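Local coordinates for protein myroilysin (PDB 5CZW) that probably cuts peptide bonds as a zinc metalloendopeptidase of the astacin family, kept latent by a propeptide through a cysteine switch, at residues E115-D123 and R133-A142; G144-P152 and Y187-Y197. The protein carries 1 engineered substitution. All blocks are in the same frame, centred on the assembly; numbering follows the deposited sequence.

Contact 1. Residues E115-D123 and R133-A142. With ZN (zinc ion), chain B.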
loop_
_atom_site.group_PDB
_atom_site.type_symbol
_atom_site.label_atom_id
_atom_site.label_comp_id
_atom_site.label_asym_id
_atom_site.label_seq_id
_atom_site.Cartn_x
_atom_site.Cartn_y
_atom_site.Cartn_z
ATOM N N GLU A 115 -2.034 3.392 -12.844
ATOM C CA GLU A 115 -1.577 2.326 -11.984
ATOM C C GLU A 115 -2.556 1.928 -10.944
ATOM O O GLU A 115 -3.460 2.700 -10.546
ATOM C CB GLU A 115 -0.294 2.778 -11.287
ATOM C CG GLU A 115 -0.469 3.734 -10.106
ATOM C CD GLU A 115 -0.680 5.181 -10.456
ATOM O OE1 GLU A 115 -1.024 5.477 -11.639
ATOM O OE2 GLU A 115 -0.524 6.013 -9.547
ATOM N N THR A 116 -2.430 0.666 -10.460
ATOM C CA THR A 116 -3.268 0.212 -9.374
ATOM C C THR A 116 -2.481 0.098 -8.008
ATOM O O THR A 116 -3.096 -0.124 -6.944
ATOM C CB THR A 116 -3.948 -1.140 -9.612
ATOM O OG1 THR A 116 -2.962 -2.191 -9.465
ATOM C CG2 THR A 116 -4.622 -1.134 -10.950
ATOM N N MET A 117 -1.152 0.191 -8.121
ATOM C CA MET A 117 -0.257 0.075 -6.966
ATOM C C MET A 117 0.993 0.930 -7.249
ATOM O O MET A 117 1.442 1.025 -8.405
ATOM C CB MET A 117 0.179 -1.379 -6.831
ATOM C CG MET A 117 1.066 -1.669 -5.611
ATOM S SD MET A 117 1.514 -3.424 -5.422
ATOM C CE MET A 117 -0.070 -4.218 -5.193
ATOM N N ASN A 118 1.612 1.506 -6.208
ATOM C CA ASN A 118 2.872 2.262 -6.374
ATOM C C ASN A 118 3.766 1.932 -5.156
ATOM O O ASN A 118 3.317 1.833 -4.063
ATOM C CB ASN A 118 2.625 3.737 -6.408
ATOM C CG ASN A 118 3.849 4.538 -6.794
ATOM O OD1 ASN A 118 4.345 4.384 -7.929
ATOM N ND2 ASN A 118 4.447 5.291 -5.850
ATOM N N PHE A 119 5.060 1.825 -5.448
ATOM C CA PHE A 119 6.083 1.769 -4.421
ATOM C C PHE A 119 6.895 3.064 -4.571
ATOM O O PHE A 119 7.534 3.286 -5.590
ATOM C CB PHE A 119 6.915 0.563 -4.690
ATOM C CG PHE A 119 6.211 -0.704 -4.337
ATOM C CD1 PHE A 119 5.853 -0.951 -3.027
ATOM C CD2 PHE A 119 5.781 -1.537 -5.310
ATOM C CE1 PHE A 119 5.160 -2.128 -2.745
ATOM C CE2 PHE A 119 5.088 -2.703 -5.071
ATOM C CZ PHE A 119 4.762 -3.000 -3.767
ATOM N N GLY A 120 6.821 3.855 -3.528
ATOM C CA GLY A 120 7.384 5.197 -3.597
ATOM C C GLY A 120 8.808 5.415 -3.149
ATOM O O GLY A 120 9.252 6.578 -3.224
ATOM N N TRP A 121 9.453 4.403 -2.587
ATOM C CA TRP A 121 10.789 4.605 -1.984
ATOM C C TRP A 121 11.803 3.498 -2.123
ATOM O O TRP A 121 12.877 3.550 -1.437
ATOM C CB TRP A 121 10.642 4.979 -0.519
ATOM C CG TRP A 121 9.910 3.968 0.361
ATOM C CD1 TRP A 121 10.394 2.812 0.834
ATOM C CD2 TRP A 121 8.535 4.018 0.795
ATOM N NE1 TRP A 121 9.459 2.148 1.559
ATOM C CE2 TRP A 121 8.296 2.873 1.538
ATOM C CE3 TRP A 121 7.486 4.936 0.620
ATOM C CZ2 TRP A 121 7.048 2.616 2.133
ATOM C CZ3 TRP A 121 6.295 4.713 1.228
ATOM C CH2 TRP A 121 6.079 3.568 1.969
ATOM N N PHE A 122 11.585 2.556 -2.983
ATOM C CA PHE A 122 12.550 1.500 -3.166
ATOM C C PHE A 122 13.687 1.992 -4.102
ATOM O O PHE A 122 13.495 2.794 -5.034
ATOM C CB PHE A 122 11.908 0.259 -3.737
ATOM C CG PHE A 122 10.898 -0.432 -2.883
ATOM C CD1 PHE A 122 10.913 -0.392 -1.514
ATOM C CD2 PHE A 122 9.942 -1.200 -3.511
ATOM C CE1 PHE A 122 9.972 -1.089 -0.780
ATOM C CE2 PHE A 122 9.090 -1.941 -2.792
ATOM C CZ PHE A 122 9.141 -1.903 -1.402
ATOM N N ASP A 123 14.879 1.455 -3.860
ATOM C CA ASP A 123 16.040 1.624 -4.775
ATOM C C ASP A 123 16.950 0.426 -4.530
ATOM O O ASP A 123 16.569 -0.495 -3.831
ATOM C CB ASP A 123 16.764 2.932 -4.510
ATOM C CG ASP A 123 17.328 3.043 -3.081
ATOM O OD1 ASP A 123 17.944 2.050 -2.559
ATOM O OD2 ASP A 123 17.107 4.125 -2.425
ATOM N N ARG A 133 8.582 -5.908 4.141
ATOM C CA ARG A 133 7.527 -5.173 4.800
ATOM C C ARG A 133 6.572 -4.472 3.831
ATOM O O ARG A 133 5.357 -4.603 3.914
ATOM C CB ARG A 133 8.144 -4.123 5.757
ATOM C CG ARG A 133 7.137 -3.273 6.548
ATOM C CD ARG A 133 7.827 -2.217 7.404
ATOM N NE ARG A 133 8.310 -1.107 6.636
ATOM C CZ ARG A 133 7.692 0.065 6.481
ATOM N NH1 ARG A 133 6.554 0.317 7.044
ATOM N NH2 ARG A 133 8.247 0.971 5.743
ATOM N N THR A 134 7.157 -3.718 2.948
ATOM C CA THR A 134 6.312 -2.795 2.133
ATOM C C THR A 134 5.632 -3.592 0.954
ATOM O O THR A 134 4.426 -3.365 0.647
ATOM C CB THR A 134 7.120 -1.610 1.681
ATOM O OG1 THR A 134 7.391 -0.795 2.841
ATOM C CG2 THR A 134 6.377 -0.763 0.603
ATOM N N VAL A 135 6.348 -4.577 0.380
ATOM C CA VAL A 135 5.761 -5.333 -0.716
ATOM C C VAL A 135 4.627 -6.205 -0.159
ATOM O O VAL A 135 3.488 -6.197 -0.682
ATOM C CB VAL A 135 6.762 -6.191 -1.491
ATOM C CG1 VAL A 135 6.067 -7.059 -2.497
ATOM C CG2 VAL A 135 7.759 -5.260 -2.144
ATOM N N ILE A 136 4.890 -6.996 0.870
ATOM C CA ILE A 136 3.844 -7.849 1.414
ATOM C C ILE A 136 2.668 -6.989 1.861
ATOM O O ILE A 136 1.551 -7.343 1.577
ATOM C CB ILE A 136 4.364 -8.746 2.572
ATOM C CG1 ILE A 136 5.511 -9.601 2.023
ATOM C CG2 ILE A 136 3.275 -9.611 3.162
ATOM C CD1 ILE A 136 6.017 -10.650 2.962
ATOM N N HIS A 137 2.932 -5.878 2.503
ATOM C CA HIS A 137 1.849 -4.986 2.910
ATOM C C HIS A 137 0.928 -4.495 1.752
ATOM O O HIS A 137 -0.269 -4.608 1.816
ATOM C CB HIS A 137 2.474 -3.830 3.641
ATOM C CG HIS A 137 1.506 -2.867 4.214
ATOM N ND1 HIS A 137 1.146 -2.938 5.522
ATOM C CD2 HIS A 137 0.909 -1.769 3.711
ATOM C CE1 HIS A 137 0.329 -1.975 5.802
ATOM N NE2 HIS A 137 0.219 -1.220 4.742
ATOM N N GLU A 138 1.551 -3.967 0.723
ATOM C CA GLU A 138 0.763 -3.483 -0.400
ATOM C C GLU A 138 0.039 -4.554 -1.088
ATOM O O GLU A 138 -1.119 -4.355 -1.514
ATOM C CB GLU A 138 1.625 -2.648 -1.398
ATOM C CG GLU A 138 2.197 -1.315 -0.850
ATOM C CD GLU A 138 1.197 -0.395 -0.133
ATOM O OE1 GLU A 138 -0.005 -0.442 -0.386
ATOM O OE2 GLU A 138 1.719 0.431 0.724
ATOM N N PHE A 139 0.673 -5.759 -1.219
ATOM C CA PHE A 139 -0.066 -6.906 -1.767
ATOM C C PHE A 139 -1.194 -7.413 -0.895
ATOM O O PHE A 139 -2.219 -7.965 -1.395
ATOM C CB PHE A 139 0.908 -7.981 -2.304
ATOM C CG PHE A 139 1.389 -7.674 -3.709
ATOM C CD1 PHE A 139 2.533 -6.852 -3.877
ATOM C CD2 PHE A 139 0.743 -8.056 -4.857
ATOM C CE1 PHE A 139 2.984 -6.478 -5.175
ATOM C CE2 PHE A 139 1.245 -7.732 -6.140
ATOM C CZ PHE A 139 2.361 -6.926 -6.270
ATOM N N GLY A 140 -1.097 -7.145 0.420
ATOM C CA GLY A 140 -2.205 -7.407 1.347
ATOM C C GLY A 140 -3.386 -6.551 0.974
ATOM O O GLY A 140 -4.508 -7.040 0.846
ATOM N N HIS A 141 -3.199 -5.250 0.765
ATOM C CA HIS A 141 -4.266 -4.451 0.259
ATOM C C HIS A 141 -4.706 -4.961 -1.074
ATOM O O HIS A 141 -5.963 -4.970 -1.304
ATOM C CB HIS A 141 -3.739 -3.034 0.034
ATOM C CG HIS A 141 -3.412 -2.245 1.258
ATOM N ND1 HIS A 141 -4.228 -2.127 2.341
ATOM C CD2 HIS A 141 -2.368 -1.463 1.518
ATOM C CE1 HIS A 141 -3.669 -1.391 3.267
ATOM N NE2 HIS A 141 -2.605 -0.925 2.718
ATOM N N ALA A 142 -3.806 -5.408 -1.965
ATOM C CA ALA A 142 -4.238 -5.929 -3.295
ATOM C C ALA A 142 -5.180 -7.169 -3.221
ATOM O O ALA A 142 -6.015 -7.408 -4.123
ATOM C CB ALA A 142 -3.066 -6.190 -4.233
HETATM ZN ZN ZN B . -1.274 0.288 3.827
#

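Contact 2. Residues G144-P152 and Y187-Y197. With ZN (zinc ion), chain B.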
loop_
_atom_site.group_PDB
_atom_site.type_symbol
_atom_site.label_atom_id
_atom_site.label_comp_id
_atom_site.label_asym_id
_atom_site.label_seq_id
_atom_site.Cartn_x
_atom_site.Cartn_y
_atom_site.Cartn_z
ATOM N N GLY A 144 -7.283 -7.453 -0.601
ATOM C CA GLY A 144 -8.426 -6.884 0.042
ATOM C C GLY A 144 -8.317 -6.538 1.498
ATOM O O GLY A 144 -9.321 -6.106 2.128
ATOM N N MET A 145 -7.140 -6.650 2.050
ATOM C CA MET A 145 -6.989 -6.303 3.441
ATOM C C MET A 145 -6.903 -4.812 3.676
ATOM O O MET A 145 -6.365 -4.139 2.881
ATOM C CB MET A 145 -5.756 -6.982 3.980
ATOM C CG MET A 145 -6.050 -8.488 4.132
ATOM S SD MET A 145 -4.832 -9.400 5.004
ATOM C CE MET A 145 -5.240 -9.019 6.693
ATOM N N ILE A 146 -7.463 -4.360 4.794
ATOM C CA ILE A 146 -7.372 -2.985 5.215
ATOM C C ILE A 146 -6.272 -2.829 6.284
ATOM O O ILE A 146 -5.723 -3.815 6.771
ATOM C CB ILE A 146 -8.768 -2.500 5.665
ATOM C CG1 ILE A 146 -9.161 -3.226 6.950
ATOM C CG2 ILE A 146 -9.736 -2.580 4.488
ATOM C CD1 ILE A 146 -10.436 -2.679 7.609
ATOM N N HIS A 147 -5.984 -1.572 6.654
ATOM C CA HIS A 147 -5.120 -1.351 7.713
ATOM C C HIS A 147 -5.579 -1.869 9.081
ATOM O O HIS A 147 -6.724 -1.670 9.493
ATOM C CB HIS A 147 -4.867 0.143 7.870
ATOM C CG HIS A 147 -3.925 0.689 6.829
ATOM N ND1 HIS A 147 -4.173 1.853 6.145
ATOM C CD2 HIS A 147 -2.805 0.168 6.247
ATOM C CE1 HIS A 147 -3.234 2.055 5.245
ATOM N NE2 HIS A 147 -2.367 1.104 5.372
ATOM N N GLU A 148 -4.646 -2.398 9.811
ATOM C CA GLU A 148 -4.789 -2.573 11.295
ATOM C C GLU A 148 -4.239 -1.354 11.979
ATOM O O GLU A 148 -3.127 -0.958 11.699
ATOM C CB GLU A 148 -3.970 -3.781 11.758
ATOM C CG GLU A 148 -4.522 -5.117 11.219
ATOM C CD GLU A 148 -5.863 -5.490 11.858
ATOM O OE1 GLU A 148 -6.054 -5.346 13.129
ATOM O OE2 GLU A 148 -6.786 -5.835 11.068
ATOM N N HIS A 149 -5.044 -0.689 12.799
ATOM C CA HIS A 149 -4.580 0.525 13.486
ATOM C C HIS A 149 -5.113 0.455 14.912
ATOM O O HIS A 149 -6.285 0.414 15.112
ATOM C CB HIS A 149 -5.117 1.731 12.799
ATOM C CG HIS A 149 -4.902 2.975 13.572
ATOM N ND1 HIS A 149 -3.653 3.512 13.769
ATOM C CD2 HIS A 149 -5.776 3.804 14.168
ATOM C CE1 HIS A 149 -3.763 4.613 14.501
ATOM N NE2 HIS A 149 -5.051 4.814 14.739
ATOM N N GLN A 150 -4.201 0.363 15.859
ATOM C CA GLN A 150 -4.516 0.343 17.271
ATOM C C GLN A 150 -4.330 1.774 17.657
ATOM O O GLN A 150 -3.207 2.268 17.627
ATOM C CB GLN A 150 -3.463 -0.544 17.991
ATOM C CG GLN A 150 -3.793 -0.926 19.426
ATOM C CD GLN A 150 -4.964 -1.882 19.447
ATOM O OE1 GLN A 150 -5.825 -1.797 20.308
ATOM N NE2 GLN A 150 -5.049 -2.745 18.421
ATOM N N HIS A 151 -5.433 2.458 17.934
ATOM C CA HIS A 151 -5.398 3.845 18.280
ATOM C C HIS A 151 -4.740 4.102 19.660
ATOM O O HIS A 151 -5.131 3.486 20.634
ATOM C CB HIS A 151 -6.805 4.462 18.235
ATOM C CG HIS A 151 -6.732 5.944 18.282
ATOM N ND1 HIS A 151 -6.220 6.669 17.229
ATOM C CD2 HIS A 151 -6.969 6.832 19.280
ATOM C CE1 HIS A 151 -6.160 7.945 17.568
ATOM N NE2 HIS A 151 -6.644 8.072 18.790
ATOM N N PRO A 152 -3.713 4.973 19.718
ATOM C CA PRO A 152 -3.110 5.082 21.047
ATOM C C PRO A 152 -3.976 5.903 22.004
ATOM O O PRO A 152 -4.684 6.825 21.567
ATOM C CB PRO A 152 -1.888 5.897 20.774
ATOM C CG PRO A 152 -2.212 6.743 19.609
ATOM C CD PRO A 152 -2.924 5.750 18.746
ATOM N N TYR A 187 -8.444 7.531 11.175
ATOM C CA TYR A 187 -7.388 7.064 12.116
ATOM C C TYR A 187 -7.469 7.725 13.524
ATOM O O TYR A 187 -6.447 7.878 14.191
ATOM C CB TYR A 187 -6.012 7.199 11.498
ATOM C CG TYR A 187 -5.974 6.349 10.269
ATOM C CD1 TYR A 187 -5.985 4.989 10.375
ATOM C CD2 TYR A 187 -5.940 6.904 9.025
ATOM C CE1 TYR A 187 -6.017 4.140 9.259
ATOM C CE2 TYR A 187 -5.935 6.068 7.897
ATOM C CZ TYR A 187 -5.902 4.720 8.027
ATOM O OH TYR A 187 -6.022 3.921 6.879
ATOM N N SER A 188 -8.664 8.136 13.928
ATOM C CA SER A 188 -8.880 8.654 15.288
ATOM C C SER A 188 -9.433 7.569 16.193
ATOM O O SER A 188 -9.680 7.775 17.389
ATOM C CB SER A 188 -9.831 9.817 15.268
ATOM O OG SER A 188 -11.107 9.342 14.915
ATOM N N THR A 189 -9.647 6.378 15.635
ATOM C CA THR A 189 -10.167 5.251 16.386
ATOM C C THR A 189 -9.554 3.973 15.818
ATOM O O THR A 189 -9.016 3.944 14.714
ATOM C CB THR A 189 -11.721 5.236 16.315
ATOM O OG1 THR A 189 -12.254 6.403 16.970
ATOM C CG2 THR A 189 -12.319 4.015 16.951
ATOM N N THR A 190 -9.551 2.937 16.632
ATOM C CA THR A 190 -9.007 1.647 16.260
ATOM C C THR A 190 -9.748 1.087 15.031
ATOM O O THR A 190 -10.974 1.198 14.921
ATOM C CB THR A 190 -9.073 0.681 17.474
ATOM O OG1 THR A 190 -8.064 1.058 18.420
ATOM C CG2 THR A 190 -8.892 -0.822 17.027
ATOM N N GLN A 191 -8.984 0.490 14.124
ATOM C CA GLN A 191 -9.469 -0.083 12.880
ATOM C C GLN A 191 -8.885 -1.494 12.775
ATOM O O GLN A 191 -7.703 -1.681 12.989
ATOM C CB GLN A 191 -8.948 0.705 11.672
ATOM C CG GLN A 191 -9.331 2.158 11.580
ATOM C CD GLN A 191 -10.528 2.332 10.664
ATOM O OE1 GLN A 191 -10.652 1.570 9.649
ATOM N NE2 GLN A 191 -11.391 3.355 10.950
ATOM N N THR A 192 -9.721 -2.496 12.496
ATOM C CA THR A 192 -9.234 -3.878 12.448
ATOM C C THR A 192 -10.140 -4.770 11.646
ATOM O O THR A 192 -11.361 -4.552 11.618
ATOM C CB THR A 192 -9.174 -4.507 13.853
ATOM O OG1 THR A 192 -8.502 -5.765 13.813
ATOM C CG2 THR A 192 -10.603 -4.681 14.469
ATOM N N GLN A 193 -9.547 -5.817 11.097
ATOM C CA GLN A 193 -10.339 -6.887 10.475
ATOM C C GLN A 193 -10.255 -8.182 11.255
ATOM O O GLN A 193 -10.813 -9.231 10.841
ATOM C CB GLN A 193 -9.966 -7.056 8.991
ATOM C CG GLN A 193 -8.564 -7.542 8.731
ATOM C CD GLN A 193 -7.881 -6.647 7.711
ATOM O OE1 GLN A 193 -8.333 -6.515 6.542
ATOM N NE2 GLN A 193 -6.733 -6.046 8.132
ATOM N N TYR A 194 -9.633 -8.104 12.411
ATOM C CA TYR A 194 -9.412 -9.255 13.246
ATOM C C TYR A 194 -10.238 -9.218 14.550
ATOM O O TYR A 194 -10.684 -8.163 15.039
ATOM C CB TYR A 194 -7.944 -9.370 13.557
ATOM C CG TYR A 194 -6.988 -9.542 12.368
ATOM C CD1 TYR A 194 -7.391 -10.074 11.180
ATOM C CD2 TYR A 194 -5.678 -9.139 12.472
ATOM C CE1 TYR A 194 -6.509 -10.246 10.132
ATOM C CE2 TYR A 194 -4.772 -9.326 11.428
ATOM C CZ TYR A 194 -5.185 -9.918 10.273
ATOM O OH TYR A 194 -4.293 -10.073 9.198
ATOM N N SER A 195 -10.481 -10.411 15.085
ATOM C CA SER A 195 -11.345 -10.524 16.243
ATOM C C SER A 195 -10.525 -9.954 17.384
ATOM O O SER A 195 -10.907 -8.958 18.004
ATOM C CB SER A 195 -11.719 -11.973 16.479
ATOM O OG SER A 195 -10.544 -12.702 16.733
ATOM N N ALA A 196 -9.364 -10.571 17.602
ATOM C CA ALA A 196 -8.355 -10.048 18.501
ATOM C C ALA A 196 -7.384 -9.197 17.702
ATOM O O ALA A 196 -7.158 -9.442 16.519
ATOM C CB ALA A 196 -7.616 -11.196 19.167
ATOM N N TYR A 197 -6.781 -8.205 18.342
ATOM C CA TYR A 197 -5.782 -7.423 17.641
ATOM C C TYR A 197 -4.470 -8.145 17.671
ATOM O O TYR A 197 -4.188 -8.956 18.555
ATOM C CB TYR A 197 -5.699 -5.955 18.094
ATOM C CG TYR A 197 -4.857 -5.612 19.304
ATOM C CD1 TYR A 197 -5.366 -5.754 20.601
ATOM C CD2 TYR A 197 -3.585 -5.057 19.153
ATOM C CE1 TYR A 197 -4.614 -5.401 21.709
ATOM C CE2 TYR A 197 -2.833 -4.694 20.259
ATOM C CZ TYR A 197 -3.348 -4.872 21.532
ATOM O OH TYR A 197 -2.588 -4.519 22.623
HETATM ZN ZN ZN B . -1.274 0.288 3.827
HETATM O O HOH W 1 -10.513 -7.141 4.992
HETATM O O HOH W 2 -8.662 0.721 8.538
#

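Contact 1. Residues E115-D123 and R133-A142
The thioether of Met117 lies flat on the ring of Phe139, a Met-aromatic contact in which methyl and sulfur share one face. Met117 CE stands 3.6 Å from the Phe139 ring centroid and only 5° off its normal, a CH-pi contact close to ideal, while SD lies toward the rim, 3.4 Å from Phe139 CE1. The Met117 chain runs straight down to the helix, CG opposite the backbone N (chi1 -177°), and bends only at the last torsion, which lays CE over the ring and against Ala142 CB at 3.7 Å.

Two residues further along, Phe119 works differently. It slides antiparallel past Thr134 and Glu138: Thr134 CG2 meets Phe119 CD1 at the ring edge, and Glu138 comes in obliquely, its CG 3.6 Å from Phe119 CE1. Phe122 completes the apolar run, its CZ on Thr134 CG2 and its CE2 on Val135 CG2, each at 3.6 Å.

The far end is more polar. Thr134 OG1 sits at the edge of the Trp121 indole, 3.5 Å from CZ2, and Glu130 gathers Thr134 OG1, Trp121 NE1 and Arg133 NH2 with a single carboxylate oxygen, OE2. The helix thus turns Thr134, Val135, Glu138, Phe139 and Ala142 toward Met117, Phe119 and Phe122, whereas His137 and His141 hold the zinc ion through NE2 on another flank. Sheet strand packed on an HExxH-bearing helix is the architecture of the metzincin catalytic domain.

Contact 2. Residues G144-P152 and Y187-Y197
The imidazole of His149 is covered on both faces: CD1 of Tyr187 sits over one, toward the rim, and the backbone N of His151 over the other, while Thr189 O lies at the edge. Tyr187 arrives edge first, a T-shaped pair with planes at 84° and centroids 5.4 Å apart. The His151 ring lies between Ser188 O, above its centre, and Pro152 CD on the opposite face. Farther along, the Glu148 carboxylate stacks almost parallel on one face of Tyr194, whose hydroxyl bonds Asp228.

That carboxylate is held on both oxygens. Glu148 OE1 accepts from Thr192 OG1 at 2.6 Å on its syn lone pair; Glu148 OE2 takes Gln193 N at 2.8 Å on its syn lone pair, a nearly straight bond, and Gln193 NE2 at 2.9 Å on its anti one. With CG between backbone N and carbonyl carbon (chi1 66°), the Gln193 amide also reaches Ile146: OE1 receives Ile146 N on an in-plane lone pair, and NE2 gives to Ile146 O from above the carbonyl plane. These bonds fix the rotation of the amide. Between the two groups of side chains, His149 and Gln191 exchange both backbone bonds as a single antiparallel hydrogen-bonded bridge, and Thr190 OG1 receives His151 N.

At the metal, His147 binds zinc through NE2 at 2.1 Å, and its ND1 donates to Tyr187 OH at 2.9 Å, in the ring plane. Tyr187 OH is bonded in turn to Asp25, near the zinc-bound Cys23, so this second shell fixes the ring's rotation and would tend to make the imidazole a stronger zinc donor; three donors on Glu148 would likewise favour its carboxylate form.

In a metzincin the zinc site is built where two differently made halves of the domain meet, and the two contacts divide along that line. Contact 1 comes first in the chain and sets helix 128-143 against strand 117-118 of the five-stranded sheet; contact 2 follows, joining two loops that lack regular structure. Their centres are 19 Å apart, yet they meet where the helix ends: Gly144 closes it in a Schellman motif, and Met145 N lies 2.9 Å from Gly140 O, a probable hydrogen bond. The turn lets His147 join His137 and His141 on zinc, with Cys23 as fourth ligand, consistent with a latent, cysteine-switched astacin relative.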